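Local coordinates for gliding motility protein MglB (Myxococcus xanthus, PDB 6IZW) that probably serves as a molecular adaptor and guanine-nucleotide exchange factor, a roadblock/LC7-family protein of the gliding motility system, at residues F78-H83 against Y91-G96; F32-N37 against R98-V103; K14-C19 against L40-G45. The protein carries 1 engineered substitution. All blocks are in the same frame, centred on the assembly; numbering follows the deposited sequence.

Interaction 1: F78-H83 against Y91-G96; sequences FPNQFH and YMTIVG
Asn80, Gln81 and Phe82 pair with Thr93, Met92 and Tyr91 in the antiparallel beta hairpin of strands 80-83 and 88-94. Gln81 and Met92 form the hydrogen-bonded pair, with Gln81 N 3.0 Å from Met92 O and Met92 N 3.1 Å from Gln81 O. Where the pairing begins, Pro79 O accepts two bonds from opposite faces of its carbonyl plane, from Ile94 N at 3.0 Å and Thr93 OG1 at 3.2 Å. Ile94 CD1 lies 3.3 Å from Phe78 O. This hairpin supplies one outermost strand of the five-stranded roadblock/LC7 sheet, 80-83, and its side chains divide between two helical layers. On the face turned to helix 111-130, Tyr91 CG lies beside the carbonyl carbon (chi1 167°); OH and CE1 of the ring meet Asn80. Asn80 CG sits 3.2 Å from Tyr91 OH with amide and ring planes 39° apart, a van der Waals contact in which the amide N-H is poorly aimed at the hydroxyl. Phe82 CD1 meets Tyr91 CB near the plane of the phenylalanine ring, the two side chains crossing at about a right angle. On the face under helix 52-72, CE of Met92, a selenomethionine, crosses the Gln81 side chain, touching it from CB to the amide, 3.2 Å from Gln81 OE1. That oxygen accepts weak bonds from His83 NE2, in the imidazole plane, and from Asn62 of helix 52-72.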
ATOM      1  N   PHE B  78      -0.315  -6.162 -14.830  1.00 70.25           N
ATOM      2  CA  PHE B  78       0.836  -5.924 -15.685  1.00 75.18           C
ATOM      3  C   PHE B  78       2.000  -6.767 -15.189  1.00 77.10           C
ATOM      4  O   PHE B  78       2.434  -6.594 -14.041  1.00 77.07           O
ATOM      5  CB  PHE B  78       1.210  -4.444 -15.710  1.00 74.87           C
ATOM      6  CG  PHE B  78       0.124  -3.565 -16.262  1.00 75.02           C
ATOM      7  CD1 PHE B  78      -0.123  -3.516 -17.623  1.00 80.60           C
ATOM      8  CD2 PHE B  78      -0.667  -2.803 -15.421  1.00 76.72           C
ATOM      9  CE1 PHE B  78      -1.128  -2.710 -18.141  1.00 72.60           C
ATOM     10  CE2 PHE B  78      -1.673  -1.999 -15.934  1.00 75.38           C
ATOM     11  CZ  PHE B  78      -1.900  -1.952 -17.296  1.00 72.74           C
ATOM     12  N   PRO B  79       2.517  -7.696 -16.000  1.00 83.14           N
ATOM     13  CA  PRO B  79       3.507  -8.657 -15.487  1.00 76.03           C
ATOM     14  C   PRO B  79       4.736  -8.010 -14.899  1.00 73.61           C
ATOM     15  O   PRO B  79       5.405  -8.633 -14.069  1.00 73.25           O
ATOM     16  CB  PRO B  79       3.861  -9.488 -16.728  1.00 77.06           C
ATOM     17  CG  PRO B  79       3.583  -8.577 -17.871  1.00 82.17           C
ATOM     18  CD  PRO B  79       2.354  -7.805 -17.458  1.00 78.81           C
ATOM     19  N   ASN B  80       5.069  -6.787 -15.294  1.00 73.93           N
ATOM     20  CA  ASN B  80       6.214  -6.115 -14.699  1.00 75.65           C
ATOM     21  C   ASN B  80       6.021  -4.610 -14.830  1.00 71.28           C
ATOM     22  O   ASN B  80       5.011  -4.132 -15.352  1.00 75.23           O
ATOM     23  CB  ASN B  80       7.536  -6.605 -15.316  1.00 76.31           C
ATOM     24  CG  ASN B  80       7.468  -6.798 -16.816  1.00 78.42           C
ATOM     25  OD1 ASN B  80       7.729  -5.871 -17.580  1.00 81.41           O
ATOM     26  ND2 ASN B  80       7.151  -8.018 -17.248  1.00 80.77           N
ATOM     27  N   GLN B  81       6.978  -3.866 -14.289  1.00 72.20           N
ATOM     28  CA  GLN B  81       6.957  -2.412 -14.305  1.00 76.95           C
ATOM     29  C   GLN B  81       8.398  -1.953 -14.417  1.00 74.50           C
ATOM     30  O   GLN B  81       9.308  -2.590 -13.877  1.00 72.53           O
ATOM     31  CB  GLN B  81       6.325  -1.810 -13.041  1.00 74.80           C
ATOM     32  CG  GLN B  81       5.044  -2.489 -12.557  1.00 78.67           C
ATOM     33  CD  GLN B  81       4.260  -1.648 -11.559  1.00 78.66           C
ATOM     34  OE1 GLN B  81       4.676  -0.542 -11.195  1.00 80.42           O
ATOM     35  NE2 GLN B  81       3.168  -2.213 -11.041  1.00 63.30           N
ATOM     36  N   PHE B  82       8.606  -0.859 -15.135  1.00 73.57           N
ATOM     37  CA  PHE B  82       9.935  -0.296 -15.274  1.00 72.90           C
ATOM     38  C   PHE B  82       9.884   1.175 -14.907  1.00 79.40           C
ATOM     39  O   PHE B  82       8.888   1.863 -15.159  1.00 78.30           O
ATOM     40  CB  PHE B  82      10.491  -0.478 -16.693  1.00 74.91           C
ATOM     41  CG  PHE B  82      11.768   0.266 -16.929  1.00 83.67           C
ATOM     42  CD1 PHE B  82      12.931  -0.110 -16.268  1.00 84.36           C
ATOM     43  CD2 PHE B  82      11.810   1.359 -17.784  1.00 83.91           C
ATOM     44  CE1 PHE B  82      14.112   0.578 -16.466  1.00 87.39           C
ATOM     45  CE2 PHE B  82      12.990   2.053 -17.987  1.00 83.56           C
ATOM     46  CZ  PHE B  82      14.141   1.661 -17.330  1.00 87.87           C
ATOM     47  N   HIS B  83      10.970   1.645 -14.297  1.00 79.11           N
ATOM     48  CA  HIS B  83      11.053   3.018 -13.813  1.00 81.41           C
ATOM     49  C   HIS B  83      12.511   3.451 -13.948  1.00 87.67           C
ATOM     50  O   HIS B  83      13.347   3.106 -13.105  1.00 90.66           O
ATOM     51  CB  HIS B  83      10.553   3.116 -12.375  1.00 82.62           C
ATOM     52  CG  HIS B  83       9.157   2.599 -12.183  1.00 78.39           C
ATOM     53  ND1 HIS B  83       8.038   3.351 -12.471  1.00 83.54           N
ATOM     54  CD2 HIS B  83       8.701   1.397 -11.758  1.00 81.66           C
ATOM     55  CE1 HIS B  83       6.953   2.638 -12.220  1.00 82.14           C
ATOM     56  NE2 HIS B  83       7.328   1.449 -11.785  1.00 79.93           N
ATOM     57  N   TYR B  91      13.439  -1.893 -11.732  1.00 72.09           N
ATOM     58  CA  TYR B  91      12.541  -2.770 -12.469  1.00 74.80           C
ATOM     59  C   TYR B  91      12.050  -3.852 -11.519  1.00 70.50           C
ATOM     60  O   TYR B  91      12.805  -4.314 -10.658  1.00 68.22           O
ATOM     61  CB  TYR B  91      13.245  -3.388 -13.704  1.00 75.93           C
ATOM     62  CG  TYR B  91      12.504  -4.535 -14.365  1.00 71.55           C
ATOM     63  CD1 TYR B  91      11.672  -4.312 -15.460  1.00 77.13           C
ATOM     64  CD2 TYR B  91      12.656  -5.839 -13.918  1.00 74.45           C
ATOM     65  CE1 TYR B  91      10.989  -5.359 -16.076  1.00 76.48           C
ATOM     66  CE2 TYR B  91      11.978  -6.895 -14.527  1.00 80.34           C
ATOM     67  CZ  TYR B  91      11.147  -6.647 -15.608  1.00 80.07           C
ATOM     68  OH  TYR B  91      10.469  -7.683 -16.225  1.00 85.22           O
HETATM   69  N   MSE B  92      10.776  -4.227 -11.661  1.00 69.93           N
HETATM   70  CA  MSE B  92      10.131  -5.250 -10.828  1.00 66.08           C
HETATM   71  C   MSE B  92       9.260  -6.167 -11.681  1.00 70.37           C
HETATM   72  O   MSE B  92       8.735  -5.727 -12.695  1.00 75.21           O
HETATM   73  CB  MSE B  92       9.250  -4.603  -9.759  1.00 69.19           C
HETATM   74  CG  MSE B  92       9.571  -3.151  -9.483  1.00 75.20           C
HETATM   75 SE   MSE B  92       8.249  -2.272  -8.331  1.00113.39          SE
HETATM   76  CE  MSE B  92       6.725  -2.229  -9.481  1.00 76.78           C
ATOM     77  N   THR B  93       9.064  -7.417 -11.264  1.00 67.34           N
ATOM     78  CA  THR B  93       8.186  -8.318 -12.001  1.00 69.11           C
ATOM     79  C   THR B  93       7.475  -9.269 -11.043  1.00 71.36           C
ATOM     80  O   THR B  93       8.050  -9.704 -10.036  1.00 71.42           O
ATOM     81  CB  THR B  93       8.954  -9.124 -13.064  1.00 73.62           C
ATOM     82  OG1 THR B  93       8.144 -10.219 -13.523  1.00 74.83           O
ATOM     83  CG2 THR B  93      10.259  -9.664 -12.501  1.00 71.26           C
ATOM     84  N   ILE B  94       6.227  -9.586 -11.375  1.00 62.74           N
ATOM     85  CA  ILE B  94       5.424 -10.518 -10.593  1.00 66.46           C
ATOM     86  C   ILE B  94       5.902 -11.939 -10.877  1.00 72.09           C
ATOM     87  O   ILE B  94       5.957 -12.369 -12.033  1.00 75.55           O
ATOM     88  CB  ILE B  94       3.927 -10.356 -10.903  1.00 61.48           C
ATOM     89  CG1 ILE B  94       3.384  -9.071 -10.266  1.00 68.02           C
ATOM     90  CG2 ILE B  94       3.134 -11.530 -10.365  1.00 60.54           C
ATOM     91  CD1 ILE B  94       3.481  -7.844 -11.143  1.00 71.19           C
ATOM     92  N   VAL B  95       6.264 -12.665  -9.815  1.00 73.16           N
ATOM     93  CA  VAL B  95       6.755 -14.036  -9.899  1.00 65.72           C
ATOM     94  C   VAL B  95       5.732 -14.947  -9.238  1.00 70.11           C
ATOM     95  O   VAL B  95       5.761 -15.151  -8.019  1.00 80.22           O
ATOM     96  CB  VAL B  95       8.138 -14.184  -9.231  1.00 69.38           C
ATOM     97  CG1 VAL B  95       8.640 -15.613  -9.344  1.00 72.07           C
ATOM     98  CG2 VAL B  95       9.141 -13.206  -9.825  1.00 72.41           C
ATOM     99  N   GLY B  96       4.814 -15.491 -10.027  1.00 69.49           N
ATOM    100  CA  GLY B  96       3.797 -16.370  -9.490  1.00 65.92           C
ATOM    101  C   GLY B  96       2.527 -15.624  -9.159  1.00 69.40           C
ATOM    102  O   GLY B  96       2.226 -14.600  -9.775  1.00 76.83           O
TER

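Interaction 2: F32-N37 against R98-V103; sequences FLVDKN and RVVLVV. With SO4 (sulfate ion), chain H.
Val102 makes a CH-pi contact over one face of the Phe32 ring, shifted toward the rim, its CB 3.8 Å from the ring centroid and 17° off the normal. CG1 of Val102 reaches Phe32 CE2 at 3.5 Å, while CG2 touches the CE1 side; the two side chains lie side by side, pointing the same way. Beside this pair Val34 CG1 packs on Val100 CB, and helix 52-72 covers Phe32 and Val34. On the reverse face Leu33 fits between Val99 and Leu101, with Leu33 CG 3.4 Å from Val99 CG1, beneath Leu125 and Phe129 of helix 111-130. These are central strands of the roadblock sheet, joined antiparallel by pairs such as Phe32 N to Val102 O at 3.0 Å. Pairing ends at Lys36 N, 2.9 Å from Arg98 O with the donor above the carbonyl plane; Lys36 NZ turns to a salt bridge with Glu77. At the polar edge the Arg98 guanidinium lies near Asp35, but a sulfate, probably from the crystallisation liquor, is modelled implausibly close to Arg98 NH1, so the placing of both sulfate and guanidinium end is doubtful. Asp35 OD1 uses its anti lone pair to accept from Asn37 N at 2.9 Å, an Asx turn. The buried carboxylate thus fixes the turn that ends the strand, and a nearby guanidinium might, tentatively, ease its negative charge.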
ATOM      1  N   PHE B  32      15.419  -7.598  -4.009  1.00 68.91           N
ATOM      2  CA  PHE B  32      14.637  -8.164  -2.917  1.00 67.18           C
ATOM      3  C   PHE B  32      13.349  -8.766  -3.451  1.00 65.17           C
ATOM      4  O   PHE B  32      12.935  -8.502  -4.583  1.00 65.52           O
ATOM      5  CB  PHE B  32      14.341  -7.134  -1.810  1.00 67.22           C
ATOM      6  CG  PHE B  32      13.514  -5.965  -2.251  1.00 63.48           C
ATOM      7  CD1 PHE B  32      12.128  -6.020  -2.207  1.00 61.15           C
ATOM      8  CD2 PHE B  32      14.123  -4.797  -2.683  1.00 65.58           C
ATOM      9  CE1 PHE B  32      11.358  -4.929  -2.610  1.00 66.20           C
ATOM     10  CE2 PHE B  32      13.368  -3.702  -3.089  1.00 65.58           C
ATOM     11  CZ  PHE B  32      11.984  -3.762  -3.051  1.00 61.27           C
ATOM     12  N   LEU B  33      12.734  -9.592  -2.606  1.00 59.08           N
ATOM     13  CA  LEU B  33      11.535 -10.345  -2.926  1.00 55.06           C
ATOM     14  C   LEU B  33      10.473 -10.017  -1.884  1.00 62.48           C
ATOM     15  O   LEU B  33      10.754 -10.061  -0.683  1.00 54.84           O
ATOM     16  CB  LEU B  33      11.839 -11.844  -2.946  1.00 63.20           C
ATOM     17  CG  LEU B  33      10.791 -12.725  -3.617  1.00 64.40           C
ATOM     18  CD1 LEU B  33      10.832 -12.487  -5.119  1.00 66.40           C
ATOM     19  CD2 LEU B  33      10.960 -14.220  -3.277  1.00 63.00           C
ATOM     20  N   VAL B  34       9.260  -9.682  -2.335  1.00 61.70           N
ATOM     21  CA  VAL B  34       8.202  -9.201  -1.451  1.00 49.33           C
ATOM     22  C   VAL B  34       6.890  -9.882  -1.814  1.00 50.51           C
ATOM     23  O   VAL B  34       6.544 -10.010  -2.993  1.00 51.70           O
ATOM     24  CB  VAL B  34       8.050  -7.664  -1.508  1.00 54.08           C
ATOM     25  CG1 VAL B  34       7.846  -7.184  -2.928  1.00 48.56           C
ATOM     26  CG2 VAL B  34       6.887  -7.207  -0.639  1.00 51.31           C
ATOM     27  N   ASP B  35       6.171 -10.335  -0.797  1.00 52.67           N
ATOM     28  CA  ASP B  35       4.808 -10.805  -0.976  1.00 55.47           C
ATOM     29  C   ASP B  35       3.892  -9.644  -1.367  1.00 50.72           C
ATOM     30  O   ASP B  35       4.152  -8.479  -1.052  1.00 47.20           O
ATOM     31  CB  ASP B  35       4.319 -11.456   0.323  1.00 52.93           C
ATOM     32  CG  ASP B  35       3.053 -12.256   0.137  1.00 59.14           C
ATOM     33  OD1 ASP B  35       1.988 -11.662  -0.162  1.00 59.20           O
ATOM     34  OD2 ASP B  35       3.122 -13.493   0.301  1.00 71.70           O
ATOM     35  N   LYS B  36       2.794  -9.977  -2.042  1.00 47.61           N
ATOM     36  CA  LYS B  36       1.842  -8.952  -2.433  1.00 50.07           C
ATOM     37  C   LYS B  36       1.260  -8.229  -1.220  1.00 57.38           C
ATOM     38  O   LYS B  36       0.980  -7.023  -1.288  1.00 48.57           O
ATOM     39  CB  LYS B  36       0.731  -9.572  -3.281  1.00 54.83           C
ATOM     40  CG  LYS B  36       1.021  -9.523  -4.783  1.00 52.76           C
ATOM     41  CD  LYS B  36      -0.156 -10.036  -5.595  1.00 61.18           C
ATOM     42  CE  LYS B  36       0.265 -10.282  -7.046  1.00 64.64           C
ATOM     43  NZ  LYS B  36      -0.896 -10.625  -7.904  1.00 67.74           N
ATOM     44  N   ASN B  37       1.095  -8.928  -0.099  1.00 48.53           N
ATOM     45  CA  ASN B  37       0.487  -8.308   1.067  1.00 46.58           C
ATOM     46  C   ASN B  37       1.443  -7.377   1.791  1.00 42.72           C
ATOM     47  O   ASN B  37       1.040  -6.776   2.788  1.00 45.28           O
ATOM     48  CB  ASN B  37      -0.053  -9.378   2.029  1.00 47.77           C
ATOM     49  CG  ASN B  37       1.040 -10.293   2.604  1.00 45.38           C
ATOM     50  OD1 ASN B  37       2.200  -9.896   2.795  1.00 48.49           O
ATOM     51  ND2 ASN B  37       0.659 -11.528   2.896  1.00 56.80           N
ATOM     52  N   ARG B  98       1.627 -14.621  -5.801  1.00 73.12           N
ATOM     53  CA  ARG B  98       1.648 -13.752  -4.631  1.00 68.95           C
ATOM     54  C   ARG B  98       3.006 -13.119  -4.363  1.00 65.32           C
ATOM     55  O   ARG B  98       3.182 -12.509  -3.304  1.00 69.73           O
ATOM     56  CB  ARG B  98       1.146 -14.510  -3.369  1.00 72.23           C
ATOM     57  CG  ARG B  98       2.025 -15.708  -2.904  1.00 76.77           C
ATOM     58  CD  ARG B  98       1.457 -16.459  -1.627  1.00 84.67           C
ATOM     59  NE  ARG B  98       1.630 -15.789  -0.319  1.00 83.37           N
ATOM     60  CZ  ARG B  98       0.645 -15.269   0.439  1.00 83.61           C
ATOM     61  NH1 ARG B  98      -0.639 -15.320   0.060  1.00 84.31           N
ATOM     62  NH2 ARG B  98       0.973 -14.690   1.609  1.00 80.80           N
ATOM     63  N   VAL B  99       3.942 -13.169  -5.305  1.00 61.93           N
ATOM     64  CA  VAL B  99       5.300 -12.717  -5.053  1.00 58.33           C
ATOM     65  C   VAL B  99       5.663 -11.655  -6.079  1.00 59.73           C
ATOM     66  O   VAL B  99       5.053 -11.551  -7.143  1.00 65.27           O
ATOM     67  CB  VAL B  99       6.288 -13.896  -5.092  1.00 65.46           C
ATOM     68  CG1 VAL B  99       7.588 -13.524  -4.456  1.00 62.05           C
ATOM     69  CG2 VAL B  99       5.687 -15.081  -4.373  1.00 66.56           C
ATOM     70  N   VAL B 100       6.656 -10.840  -5.729  1.00 53.56           N
ATOM     71  CA  VAL B 100       7.137  -9.754  -6.572  1.00 56.63           C
ATOM     72  C   VAL B 100       8.646  -9.694  -6.410  1.00 61.17           C
ATOM     73  O   VAL B 100       9.139  -9.565  -5.284  1.00 61.96           O
ATOM     74  CB  VAL B 100       6.519  -8.393  -6.195  1.00 55.39           C
ATOM     75  CG1 VAL B 100       7.157  -7.264  -6.997  1.00 51.75           C
ATOM     76  CG2 VAL B 100       5.014  -8.404  -6.370  1.00 56.10           C
ATOM     77  N   LEU B 101       9.386  -9.773  -7.516  1.00 62.93           N
ATOM     78  CA  LEU B 101      10.832  -9.606  -7.449  1.00 66.26           C
ATOM     79  C   LEU B 101      11.189  -8.208  -7.916  1.00 61.07           C
ATOM     80  O   LEU B 101      10.617  -7.701  -8.877  1.00 68.31           O
ATOM     81  CB  LEU B 101      11.580 -10.646  -8.288  1.00 70.64           C
ATOM     82  CG  LEU B 101      12.983 -11.026  -7.772  1.00 71.82           C
ATOM     83  CD1 LEU B 101      13.472 -12.252  -8.508  1.00 79.17           C
ATOM     84  CD2 LEU B 101      14.034  -9.910  -7.870  1.00 69.21           C
ATOM     85  N   VAL B 102      12.126  -7.589  -7.215  1.00 59.91           N
ATOM     86  CA  VAL B 102      12.499  -6.205  -7.447  1.00 64.93           C
ATOM     87  C   VAL B 102      14.009  -6.132  -7.595  1.00 70.84           C
ATOM     88  O   VAL B 102      14.755  -6.765  -6.835  1.00 72.29           O
ATOM     89  CB  VAL B 102      12.029  -5.279  -6.305  1.00 65.10           C
ATOM     90  CG1 VAL B 102      12.599  -3.885  -6.495  1.00 68.98           C
ATOM     91  CG2 VAL B 102      10.516  -5.241  -6.223  1.00 60.50           C
ATOM     92  N   VAL B 103      14.452  -5.371  -8.589  1.00 70.69           N
ATOM     93  CA  VAL B 103      15.859  -5.105  -8.838  1.00 70.91           C
ATOM     94  C   VAL B 103      15.999  -3.614  -9.090  1.00 72.58           C
ATOM     95  O   VAL B 103      15.336  -3.071  -9.982  1.00 76.35           O
ATOM     96  CB  VAL B 103      16.390  -5.903 -10.042  1.00 76.54           C
ATOM     97  CG1 VAL B 103      17.911  -5.914 -10.042  1.00 80.50           C
ATOM     98  CG2 VAL B 103      15.843  -7.323 -10.032  1.00 71.53           C
TER
HETATM   99  S   SO4 H 201      -2.394 -14.248   1.838  1.00106.42           S
HETATM  100  O1  SO4 H 201      -1.645 -14.003   3.062  1.00 84.73           O
HETATM  101  O2  SO4 H 201      -1.534 -15.048   0.962  1.00 98.57           O
HETATM  102  O3  SO4 H 201      -2.757 -12.999   1.200  1.00 79.41           O
HETATM  103  O4  SO4 H 201      -3.615 -14.976   2.218  1.00 84.05           O

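Interaction 3: K14-C19 against L40-G45; sequences KINAVC and LISSAG
Ser42 OG is pressed by two side chains of helix 9-25: Ile15 CG2 at 3.1 Å, and Asn16 ND2 at 3.3 Å, whose N-H is too poorly aligned to make a hydrogen bond. The contact lays that helix on strand 40-45, an outermost strand of the roadblock/LC7 sheet, so it is one helix-on-sheet layer of an alpha/beta/alpha sandwich. The two short axes approach to 7.8 Å, and their N-to-C directions diverge by 35°. Because the strand alternates, Ser42 and Ala44 both point at the helix while Ser43 points away from it and packs on Phe32. Ile41 and Ser42 lie together opposite Leu33 of strand 28-35 as a classic beta bulge, so the bulge falls at the residue that meets the helix. From the helix come Ile15 and Cys19, one turn apart, which point to the strand, and Asn16, whose side chain starts obliquely and then bends in. The Asn16 amide nitrogen, ND2, ends 3.4 Å from Ser42 CB. Ile15 also packs on Leu33 and on Phe129 of helix 111-130, the neighbour of helix 9-25 in this layer, whereas Cys19 adds Val31. Phe12 and Thr23 of the same helix touch Ser42 and Ala44, extending the seam beyond the segment. Cys19 SG, anti to the carbonyl carbon at chi1 -77°, comes 4.2 Å from Ser42 CB. Two residues further along the strand the approach is methylene to methyl, Cys19 CB 3.5 Å from Ala44 CB.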
ATOM      1  N   LYS B  14      17.399 -21.667  -0.590  1.00 79.86           N
ATOM      2  CA  LYS B  14      17.450 -21.595  -2.048  1.00 78.57           C
ATOM      3  C   LYS B  14      17.012 -20.226  -2.553  1.00 83.68           C
ATOM      4  O   LYS B  14      17.623 -19.671  -3.475  1.00 84.35           O
ATOM      5  CB  LYS B  14      16.568 -22.676  -2.675  1.00 82.12           C
ATOM      6  CG  LYS B  14      16.515 -24.007  -1.943  1.00 86.79           C
ATOM      7  CD  LYS B  14      15.474 -24.935  -2.580  1.00 89.69           C
ATOM      8  CE  LYS B  14      15.871 -26.405  -2.439  1.00 92.41           C
ATOM      9  NZ  LYS B  14      15.248 -27.281  -3.475  1.00 88.21           N
ATOM     10  N   ILE B  15      15.944 -19.674  -1.971  1.00 85.79           N
ATOM     11  CA  ILE B  15      15.431 -18.381  -2.414  1.00 78.82           C
ATOM     12  C   ILE B  15      16.499 -17.308  -2.265  1.00 75.61           C
ATOM     13  O   ILE B  15      16.721 -16.503  -3.176  1.00 79.01           O
ATOM     14  CB  ILE B  15      14.146 -18.027  -1.644  1.00 77.81           C
ATOM     15  CG1 ILE B  15      12.952 -18.807  -2.204  1.00 77.99           C
ATOM     16  CG2 ILE B  15      13.867 -16.548  -1.723  1.00 81.23           C
ATOM     17  CD1 ILE B  15      11.713 -18.737  -1.324  1.00 77.67           C
ATOM     18  N   ASN B  16      17.201 -17.299  -1.129  1.00 76.47           N
ATOM     19  CA  ASN B  16      18.284 -16.337  -0.938  1.00 82.25           C
ATOM     20  C   ASN B  16      19.383 -16.520  -1.980  1.00 90.16           C
ATOM     21  O   ASN B  16      20.012 -15.545  -2.410  1.00 91.93           O
ATOM     22  CB  ASN B  16      18.864 -16.465   0.472  1.00 82.13           C
ATOM     23  CG  ASN B  16      17.791 -16.483   1.546  1.00 83.95           C
ATOM     24  OD1 ASN B  16      17.900 -17.205   2.534  1.00 84.95           O
ATOM     25  ND2 ASN B  16      16.741 -15.695   1.349  1.00 80.69           N
ATOM     26  N   ALA B  17      19.635 -17.765  -2.396  1.00 87.39           N
ATOM     27  CA  ALA B  17      20.671 -18.015  -3.393  1.00 89.73           C
ATOM     28  C   ALA B  17      20.303 -17.388  -4.735  1.00 87.63           C
ATOM     29  O   ALA B  17      21.142 -16.757  -5.387  1.00 89.09           O
ATOM     30  CB  ALA B  17      20.907 -19.520  -3.536  1.00 88.88           C
ATOM     31  N   VAL B  18      19.048 -17.548  -5.163  1.00 85.68           N
ATOM     32  CA  VAL B  18      18.600 -16.916  -6.405  1.00 86.82           C
ATOM     33  C   VAL B  18      18.852 -15.414  -6.365  1.00 87.51           C
ATOM     34  O   VAL B  18      19.281 -14.813  -7.358  1.00 93.44           O
ATOM     35  CB  VAL B  18      17.113 -17.230  -6.660  1.00 80.52           C
ATOM     36  CG1 VAL B  18      16.592 -16.402  -7.816  1.00 79.26           C
ATOM     37  CG2 VAL B  18      16.910 -18.714  -6.928  1.00 78.05           C
ATOM     38  N   CYS B  19      18.621 -14.792  -5.208  1.00 86.14           N
ATOM     39  CA  CYS B  19      18.706 -13.337  -5.114  1.00 90.73           C
ATOM     40  C   CYS B  19      20.140 -12.846  -5.255  1.00 92.23           C
ATOM     41  O   CYS B  19      20.414 -11.916  -6.023  1.00 94.06           O
ATOM     42  CB  CYS B  19      18.107 -12.859  -3.788  1.00 88.51           C
ATOM     43  SG  CYS B  19      16.306 -12.836  -3.751  1.00 85.87           S
ATOM     44  N   LEU B  40       8.136  -8.745   3.369  1.00 48.39           N
ATOM     45  CA  LEU B  40       9.453  -8.953   2.780  1.00 51.68           C
ATOM     46  C   LEU B  40       9.906 -10.395   2.998  1.00 60.13           C
ATOM     47  O   LEU B  40       9.945 -10.873   4.137  1.00 57.74           O
ATOM     48  CB  LEU B  40      10.459  -7.984   3.398  1.00 49.62           C
ATOM     49  CG  LEU B  40      11.931  -8.190   3.034  1.00 56.76           C
ATOM     50  CD1 LEU B  40      12.120  -8.044   1.535  1.00 57.99           C
ATOM     51  CD2 LEU B  40      12.831  -7.200   3.771  1.00 52.42           C
ATOM     52  N   ILE B  41      10.247 -11.091   1.917  1.00 62.30           N
ATOM     53  CA  ILE B  41      10.661 -12.487   1.999  1.00 61.48           C
ATOM     54  C   ILE B  41      12.175 -12.635   1.918  1.00 62.80           C
ATOM     55  O   ILE B  41      12.763 -13.397   2.685  1.00 69.74           O
ATOM     56  CB  ILE B  41       9.956 -13.330   0.917  1.00 62.36           C
ATOM     57  CG1 ILE B  41       8.446 -13.218   1.074  1.00 52.18           C
ATOM     58  CG2 ILE B  41      10.366 -14.779   1.037  1.00 65.97           C
ATOM     59  CD1 ILE B  41       7.669 -13.594  -0.173  1.00 60.39           C
ATOM     60  N   SER B  42      12.837 -11.911   1.016  1.00 67.06           N
ATOM     61  CA  SER B  42      14.296 -11.966   0.939  1.00 68.69           C
ATOM     62  C   SER B  42      14.833 -10.712   0.263  1.00 69.50           C
ATOM     63  O   SER B  42      14.153 -10.091  -0.557  1.00 64.60           O
ATOM     64  CB  SER B  42      14.778 -13.198   0.172  1.00 70.06           C
ATOM     65  OG  SER B  42      13.934 -14.310   0.420  1.00 79.36           O
ATOM     66  N   SER B  43      16.067 -10.359   0.607  1.00 69.51           N
ATOM     67  CA  SER B  43      16.773  -9.266  -0.039  1.00 73.33           C
ATOM     68  C   SER B  43      18.167  -9.741  -0.451  1.00 81.06           C
ATOM     69  O   SER B  43      18.561 -10.887  -0.197  1.00 80.34           O
ATOM     70  CB  SER B  43      16.848  -8.042   0.878  1.00 71.36           C
ATOM     71  OG  SER B  43      18.062  -8.013   1.596  1.00 76.33           O
ATOM     72  N   ALA B  44      18.914  -8.842  -1.093  1.00 80.31           N
ATOM     73  CA  ALA B  44      20.241  -9.145  -1.618  1.00 79.35           C
ATOM     74  C   ALA B  44      20.932  -7.878  -2.102  1.00 80.73           C
ATOM     75  O   ALA B  44      20.358  -7.114  -2.883  1.00 82.42           O
ATOM     76  CB  ALA B  44      20.149 -10.156  -2.763  1.00 81.57           C
ATOM     77  N   GLY B  45      22.162  -7.640  -1.652  1.00 81.46           N
ATOM     78  CA  GLY B  45      22.962  -6.552  -2.170  1.00 84.13           C
ATOM     79  C   GLY B  45      23.389  -5.591  -1.079  1.00 88.59           C
ATOM     80  O   GLY B  45      23.560  -5.985   0.090  1.00 90.81           O
TER

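From the N terminus, helix 9-25 comes first, and interaction 3 brings strand 40-45 back onto it, closing a loop of 20 residues. Strand 28-35 lies between those two segments yet pairs much later with strand 99-106, so interactions 2 and 3 cross along the chain. They meet in space where Leu33 bonds through its backbone to Ile41. Interaction 1, a local hairpin closure after helix 52-72, is nested inside the long loop of interaction 2, and strand 88-94 joins them through the Thr93 and Leu101 backbones. Interactions 1 and 3 follow in series, centres about 17 Å apart, at opposite outermost strands of one sheet.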